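Local coordinates for protein poly-beta-hydroxybuterate polymerase (PDB 5T6O) that forms the catalytic domain of a class I polyhydroxybutyrate synthase, probably acting as an acyltransferase in building the polyester without a template, at residues A[85-89]-A[90-94]; A[217-220]-A[221-224]; A[304-307]-A[308-312]. The protein carries 1 engineered substitution. All coordinates share one frame; numbering follows the deposited sequence. Where two conformers were deposited one is given.

Interaction 1 of 3, residues A[85-89]-A[90-94]; sequences AGSTW and DDYIE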
# COMPACT_ATOMS: atom_id res chain seq x y z
N ALA A 85 -29.44 -26.36 -8.67
CA ALA A 85 -28.77 -25.39 -9.53
C ALA A 85 -29.50 -24.04 -9.60
O ALA A 85 -28.91 -23.06 -10.06
CB ALA A 85 -28.62 -25.97 -10.93
N GLY A 86 -30.76 -23.98 -9.16
CA GLY A 86 -31.49 -22.73 -9.12
C GLY A 86 -31.68 -22.13 -7.74
O GLY A 86 -32.46 -21.17 -7.61
N SER A 87 -31.01 -22.63 -6.71
CA SER A 87 -31.17 -22.12 -5.36
C SER A 87 -30.63 -20.70 -5.24
O SER A 87 -29.62 -20.36 -5.84
CB SER A 87 -30.44 -23.01 -4.35
OG SER A 87 -30.88 -24.36 -4.46
N THR A 88 -31.30 -19.89 -4.43
CA THR A 88 -31.02 -18.47 -4.31
C THR A 88 -30.41 -18.15 -2.95
O THR A 88 -30.44 -18.97 -2.03
CB THR A 88 -32.29 -17.64 -4.50
OG1 THR A 88 -33.20 -17.94 -3.43
CG2 THR A 88 -32.94 -17.98 -5.83
N TRP A 89 -29.88 -16.94 -2.84
CA TRP A 89 -29.43 -16.45 -1.54
C TRP A 89 -30.57 -16.50 -0.53
O TRP A 89 -30.36 -16.92 0.61
CB TRP A 89 -28.87 -15.03 -1.67
CG TRP A 89 -28.54 -14.34 -0.37
CD1 TRP A 89 -29.37 -13.56 0.38
CD2 TRP A 89 -27.28 -14.35 0.32
NE1 TRP A 89 -28.71 -13.09 1.49
CE2 TRP A 89 -27.43 -13.56 1.48
CE3 TRP A 89 -26.04 -14.95 0.06
CZ2 TRP A 89 -26.39 -13.35 2.38
CZ3 TRP A 89 -25.00 -14.75 0.96
CH2 TRP A 89 -25.18 -13.95 2.11
N ASP A 90 -31.78 -16.11 -0.94
CA ASP A 90 -32.94 -16.14 -0.05
C ASP A 90 -33.28 -17.57 0.38
O ASP A 90 -33.66 -17.80 1.53
CB ASP A 90 -34.16 -15.49 -0.71
CG ASP A 90 -34.07 -13.98 -0.74
OD1 ASP A 90 -32.94 -13.45 -0.68
OD2 ASP A 90 -35.12 -13.31 -0.80
N ASP A 91 -33.17 -18.53 -0.54
CA ASP A 91 -33.43 -19.92 -0.19
C ASP A 91 -32.55 -20.35 0.97
O ASP A 91 -33.01 -21.00 1.92
CB ASP A 91 -33.19 -20.84 -1.38
CG ASP A 91 -34.22 -20.72 -2.48
OD1 ASP A 91 -35.35 -20.22 -2.23
OD2 ASP A 91 -33.89 -21.14 -3.61
N TYR A 92 -31.26 -20.01 0.88
CA TYR A 92 -30.31 -20.41 1.91
C TYR A 92 -30.61 -19.71 3.23
O TYR A 92 -30.45 -20.31 4.30
CB TYR A 92 -28.89 -20.10 1.45
CG TYR A 92 -28.24 -21.20 0.64
CD1 TYR A 92 -28.90 -21.77 -0.45
CD2 TYR A 92 -26.98 -21.68 0.96
CE1 TYR A 92 -28.31 -22.78 -1.19
CE2 TYR A 92 -26.38 -22.69 0.21
CZ TYR A 92 -27.05 -23.23 -0.85
OH TYR A 92 -26.45 -24.24 -1.58
N ILE A 93 -31.02 -18.44 3.17
CA ILE A 93 -31.35 -17.71 4.40
C ILE A 93 -32.53 -18.37 5.10
O ILE A 93 -32.48 -18.63 6.31
CB ILE A 93 -31.63 -16.23 4.09
CG1 ILE A 93 -30.38 -15.55 3.51
CG2 ILE A 93 -32.10 -15.51 5.34
CD1 ILE A 93 -29.17 -15.54 4.46
N GLU A 94 -33.60 -18.64 4.35
CA GLU A 94 -34.83 -19.17 4.95
C GLU A 94 -34.68 -20.63 5.34
O GLU A 94 -35.01 -21.02 6.47
CB GLU A 94 -35.99 -19.01 3.97
CG GLU A 94 -37.33 -19.30 4.61
CD GLU A 94 -37.77 -18.18 5.53
OE1 GLU A 94 -37.99 -17.06 5.02
OE2 GLU A 94 -37.88 -18.42 6.76
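Thr-88 and Asp-91 grip each other reciprocally where helix 89-108 begins, forming a capping box. Thr-88 OG1, lodged between its own backbone N and carbonyl carbon (chi1 65°), accepts from Asp-91 N at 2.9 Å. In return Thr-88 N donates to Asp-91 OD2 over 3.0 Å, reaching this oxygen from above the carboxylate, 48° out of its plane. Two ordinary helical bonds follow the cap: Tyr-92 N to Thr-88 O at 3.2 Å and Ile-93 N to Trp-89 O at 3.0 Å.

The apolar and aromatic contacts involve Trp-89, Tyr-92 and Ile-93. Ile-93 lays its CG1-CD1 arm over one face of the Trp-89 indole, CG1 lying 4.0 Å from the centroid of the five-membered ring in a CH-pi contact and CD1 displaced toward the rim. At the edge of the same indole, Asp-90 OD1 sits in plane 3.7 Å from Trp-89 CD1, with the carboxylate turned 59° from the ring; the other oxygen, OD2, is held by Cys-259 N. Ser-87 CB meets the edge of the Tyr-92 ring at CE1, while its OG bonds to Met-84 O. Beyond the segments, Trp-239 stacks on Trp-89, and Ile-124 and Thr-127 of helix 120-134 pack against Trp-89 and Ile-93.

The Thr-88 hydroxyl thus serves an N-H of the first turn, that of Asp-91, and the Asp-91 carboxylate serves that of the N-cap residue itself. Placed at the positive end of the helix dipole, this carboxylate would probably be favoured as the anion, while Trp-89 and Ile-93 bury the inner flank.

Interaction 2 of 3, residues A[217-220]-A[221-224]; sequences PVPF and DLLF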
# COMPACT_ATOMS: atom_id res chain seq x y z
N PRO A 217 5.53 -23.58 3.77
CA PRO A 217 5.02 -24.39 4.89
C PRO A 217 3.51 -24.38 5.03
O PRO A 217 3.01 -24.66 6.13
CB PRO A 217 5.69 -23.74 6.11
CG PRO A 217 5.76 -22.29 5.73
CD PRO A 217 6.09 -22.29 4.24
N VAL A 218 2.75 -24.05 3.98
CA VAL A 218 1.30 -24.12 4.13
C VAL A 218 0.92 -25.54 4.56
O VAL A 218 1.40 -26.51 3.95
CB VAL A 218 0.59 -23.72 2.83
CG1 VAL A 218 -0.92 -23.90 2.94
CG2 VAL A 218 0.94 -22.26 2.46
N PRO A 219 0.12 -25.72 5.61
CA PRO A 219 -0.08 -27.07 6.15
C PRO A 219 -0.94 -27.93 5.24
O PRO A 219 -1.85 -27.44 4.57
CB PRO A 219 -0.78 -26.82 7.49
CG PRO A 219 -0.53 -25.39 7.81
CD PRO A 219 -0.48 -24.70 6.48
N PHE A 220 -0.68 -29.23 5.26
CA PHE A 220 -1.39 -30.14 4.35
C PHE A 220 -2.86 -30.29 4.73
O PHE A 220 -3.70 -30.49 3.84
CB PHE A 220 -0.68 -31.50 4.32
CG PHE A 220 0.56 -31.52 3.45
CD1 PHE A 220 1.33 -30.38 3.28
CD2 PHE A 220 0.94 -32.67 2.79
CE1 PHE A 220 2.47 -30.39 2.48
CE2 PHE A 220 2.08 -32.69 1.99
CZ PHE A 220 2.84 -31.54 1.84
N ASP A 221 -3.22 -30.19 6.01
CA ASP A 221 -4.64 -30.34 6.31
C ASP A 221 -5.42 -29.11 5.86
O ASP A 221 -6.57 -29.24 5.43
CB ASP A 221 -4.88 -30.65 7.80
CG ASP A 221 -4.25 -29.64 8.76
OD1 ASP A 221 -3.69 -28.62 8.33
OD2 ASP A 221 -4.35 -29.87 9.98
N LEU A 222 -4.80 -27.92 5.91
CA LEU A 222 -5.42 -26.76 5.29
C LEU A 222 -5.63 -26.98 3.80
O LEU A 222 -6.70 -26.69 3.26
CB LEU A 222 -4.58 -25.50 5.54
CG LEU A 222 -5.10 -24.14 5.06
CD1 LEU A 222 -4.40 -23.04 5.85
CD2 LEU A 222 -4.84 -23.93 3.59
N LEU A 223 -4.60 -27.47 3.11
CA LEU A 223 -4.72 -27.67 1.67
C LEU A 223 -5.77 -28.73 1.34
O LEU A 223 -6.51 -28.61 0.36
CB LEU A 223 -3.36 -28.05 1.08
CG LEU A 223 -2.29 -26.94 1.17
CD1 LEU A 223 -0.95 -27.43 0.65
CD2 LEU A 223 -2.75 -25.73 0.41
N PHE A 224 -5.86 -29.77 2.17
CA PHE A 224 -6.91 -30.77 1.97
C PHE A 224 -8.29 -30.15 2.09
O PHE A 224 -9.16 -30.36 1.22
CB PHE A 224 -6.75 -31.91 2.98
CG PHE A 224 -7.92 -32.84 3.02
CD1 PHE A 224 -8.10 -33.81 2.04
CD2 PHE A 224 -8.85 -32.76 4.05
CE1 PHE A 224 -9.17 -34.67 2.08
CE2 PHE A 224 -9.94 -33.62 4.09
CZ PHE A 224 -10.09 -34.58 3.11
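Val-218, just before the N-cap residue Pro-219, meets Leu-223 across the start of helix 220-227. This pairing of the residue before the cap with the fourth residue after it is a hydrophobic staple. Val-218 CG1, carried anti to the backbone N (chi1 175°), comes within 3.6 Å of Leu-223 CD2, and the two side chains cross at about a right angle. The same CG1 also meets Leu-222 CD2 at 4.0 Å, joining both leucines to the incoming loop. Pro-219 adds a looser touch, its CD being 4.3 Å from Leu-222 CB.

Backbone bonds carry the turn: Leu-223 N donates to Pro-219 O at 3.1 Å, and Phe-224 N to Phe-220 O at 2.8 Å. Among the side-chain polar groups, Asp-221 folds back over its own helix end. Its OD1 touches Pro-219 CB at 3.5 Å and takes a weak bond from Leu-222 N at 2.8 Å, bent to 119°.

Around this turn, Leu-212 and Lys-213 of helix 202-215 lie against Leu-223, and Lys-213 makes a cation-pi contact with the Phe-220 ring. Phe-161, His-166 and Glu-164 of a second subunit pack on Val-218, Pro-219 and Leu-222, respectively.

The cap residue itself, a proline, offers no side-chain acceptor, so the side-chain share of the closure is mainly apolar, alongside the backbone bonds. It is backed by the weak bond to Asp-221, a residue whose carboxylate charge would probably suit the amino-terminal end of the helix.

Interaction 3 of 3, residues A[304-307]-A[308-312]; sequences GASG and HIAGV
Gly-307 O receives Gly-311 N at 2.9 Å, the single direct hydrogen bond between the loop 304-307 and the short helix 308-312. The donor comes from above the carbonyl plane, 40° out of it. Packing is closest around this bond: Ala-305 O lies 3.2 Å from Gly-311 CA, so the loop backbone runs directly against the helix. Beside it, Ser-306 OG, swung anti to its backbone N (chi1 -160°), rests 3.5 Å from Ala-310 CB. That hydroxyl also makes a weak bond to Asp-163 O of a second subunit, whose Glu-164 carboxylate accepts from Ile-309 N and Ala-310 N.

On the looser side, toward Gly-304, a water lies between the two segments. It sits 2.8 Å from both Ala-305 O and Gly-311 O and can donate to either, but competing acceptors mean it need not serve both at once; Gly-311 O is also held by Trp-347 NE1.

His-308 leaves the backbone away from the loop, and its ND1 bonds to Asp-280 OD2. A histidine at the start of the short helix after strand 299-304, paired with such an aspartate, is consistent with the His-Asp pair of the catalytic triad of alpha/beta hydrolases.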
# COMPACT_ATOMS: atom_id res chain seq x y z
N GLY A 304 -6.48 -11.33 16.14
CA GLY A 304 -5.50 -12.39 16.29
C GLY A 304 -4.33 -12.18 15.35
O GLY A 304 -4.47 -11.61 14.28
N ALA A 305 -3.15 -12.64 15.76
CA ALA A 305 -2.01 -12.59 14.86
C ALA A 305 -2.15 -13.64 13.76
O ALA A 305 -2.91 -14.61 13.88
CB ALA A 305 -0.70 -12.81 15.63
N SER A 306 -1.44 -13.40 12.64
CA SER A 306 -1.23 -14.33 11.52
C SER A 306 -2.38 -14.32 10.51
O SER A 306 -3.19 -13.39 10.47
CB SER A 306 -0.97 -15.75 12.03
OG SER A 306 -0.32 -16.53 11.02
N GLY A 307 -2.43 -15.35 9.66
CA GLY A 307 -3.22 -15.34 8.44
C GLY A 307 -4.67 -15.78 8.63
O GLY A 307 -5.17 -15.94 9.74
N HIS A 308 -5.33 -16.01 7.48
CA HIS A 308 -6.76 -16.30 7.46
C HIS A 308 -7.11 -17.50 8.33
O HIS A 308 -7.99 -17.42 9.21
CB HIS A 308 -7.19 -16.54 6.00
CG HIS A 308 -8.65 -16.82 5.82
ND1 HIS A 308 -9.64 -15.93 6.19
CD2 HIS A 308 -9.29 -17.89 5.28
CE1 HIS A 308 -10.82 -16.44 5.90
NE2 HIS A 308 -10.64 -17.63 5.35
N ILE A 309 -6.46 -18.64 8.11
CA ILE A 309 -6.77 -19.83 8.91
C ILE A 309 -5.84 -19.94 10.12
O ILE A 309 -6.29 -20.25 11.22
CB ILE A 309 -6.69 -21.11 8.05
CG1 ILE A 309 -7.74 -21.07 6.93
CG2 ILE A 309 -6.89 -22.35 8.94
CD1 ILE A 309 -9.17 -20.93 7.43
N ALA A 310 -4.54 -19.69 9.93
CA ALA A 310 -3.62 -19.78 11.06
C ALA A 310 -4.07 -18.91 12.23
O ALA A 310 -3.91 -19.29 13.39
CB ALA A 310 -2.20 -19.40 10.62
N GLY A 311 -4.64 -17.74 11.94
CA GLY A 311 -5.04 -16.85 13.02
C GLY A 311 -6.27 -17.32 13.76
O GLY A 311 -6.35 -17.22 14.99
N VAL A 312 -7.27 -17.83 13.03
CA VAL A 312 -8.50 -18.27 13.67
C VAL A 312 -8.28 -19.60 14.38
O VAL A 312 -8.72 -19.80 15.52
CB VAL A 312 -9.66 -18.35 12.66
CG1 VAL A 312 -9.95 -17.00 12.12
CG2 VAL A 312 -9.35 -19.30 11.51
O HOH W 1 -4.32 -15.64 16.06

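How the interactions relate
Along the chain the three contacts come in order, each at the start of a different helix, and all belong to the alpha/beta hydrolase fold. Interaction 1 opens helix 89-108, after strand 72-77; it stands apart, its centre about 31 Å from that of interaction 2 and about 30 Å from that of interaction 3, on the opposite side of the chain's centre from the latter. Interactions 2 and 3 are neighbours with centres about 14 Å apart, and they touch where Leu-222 CD1 lies 3.7 Å from Ile-309 CB. Both also meet the second subunit, whose Glu-164 packs against Leu-222 and bonds to the 308-312 helix, so the histidine-bearing turn and helix 220-227 share one intersubunit surface.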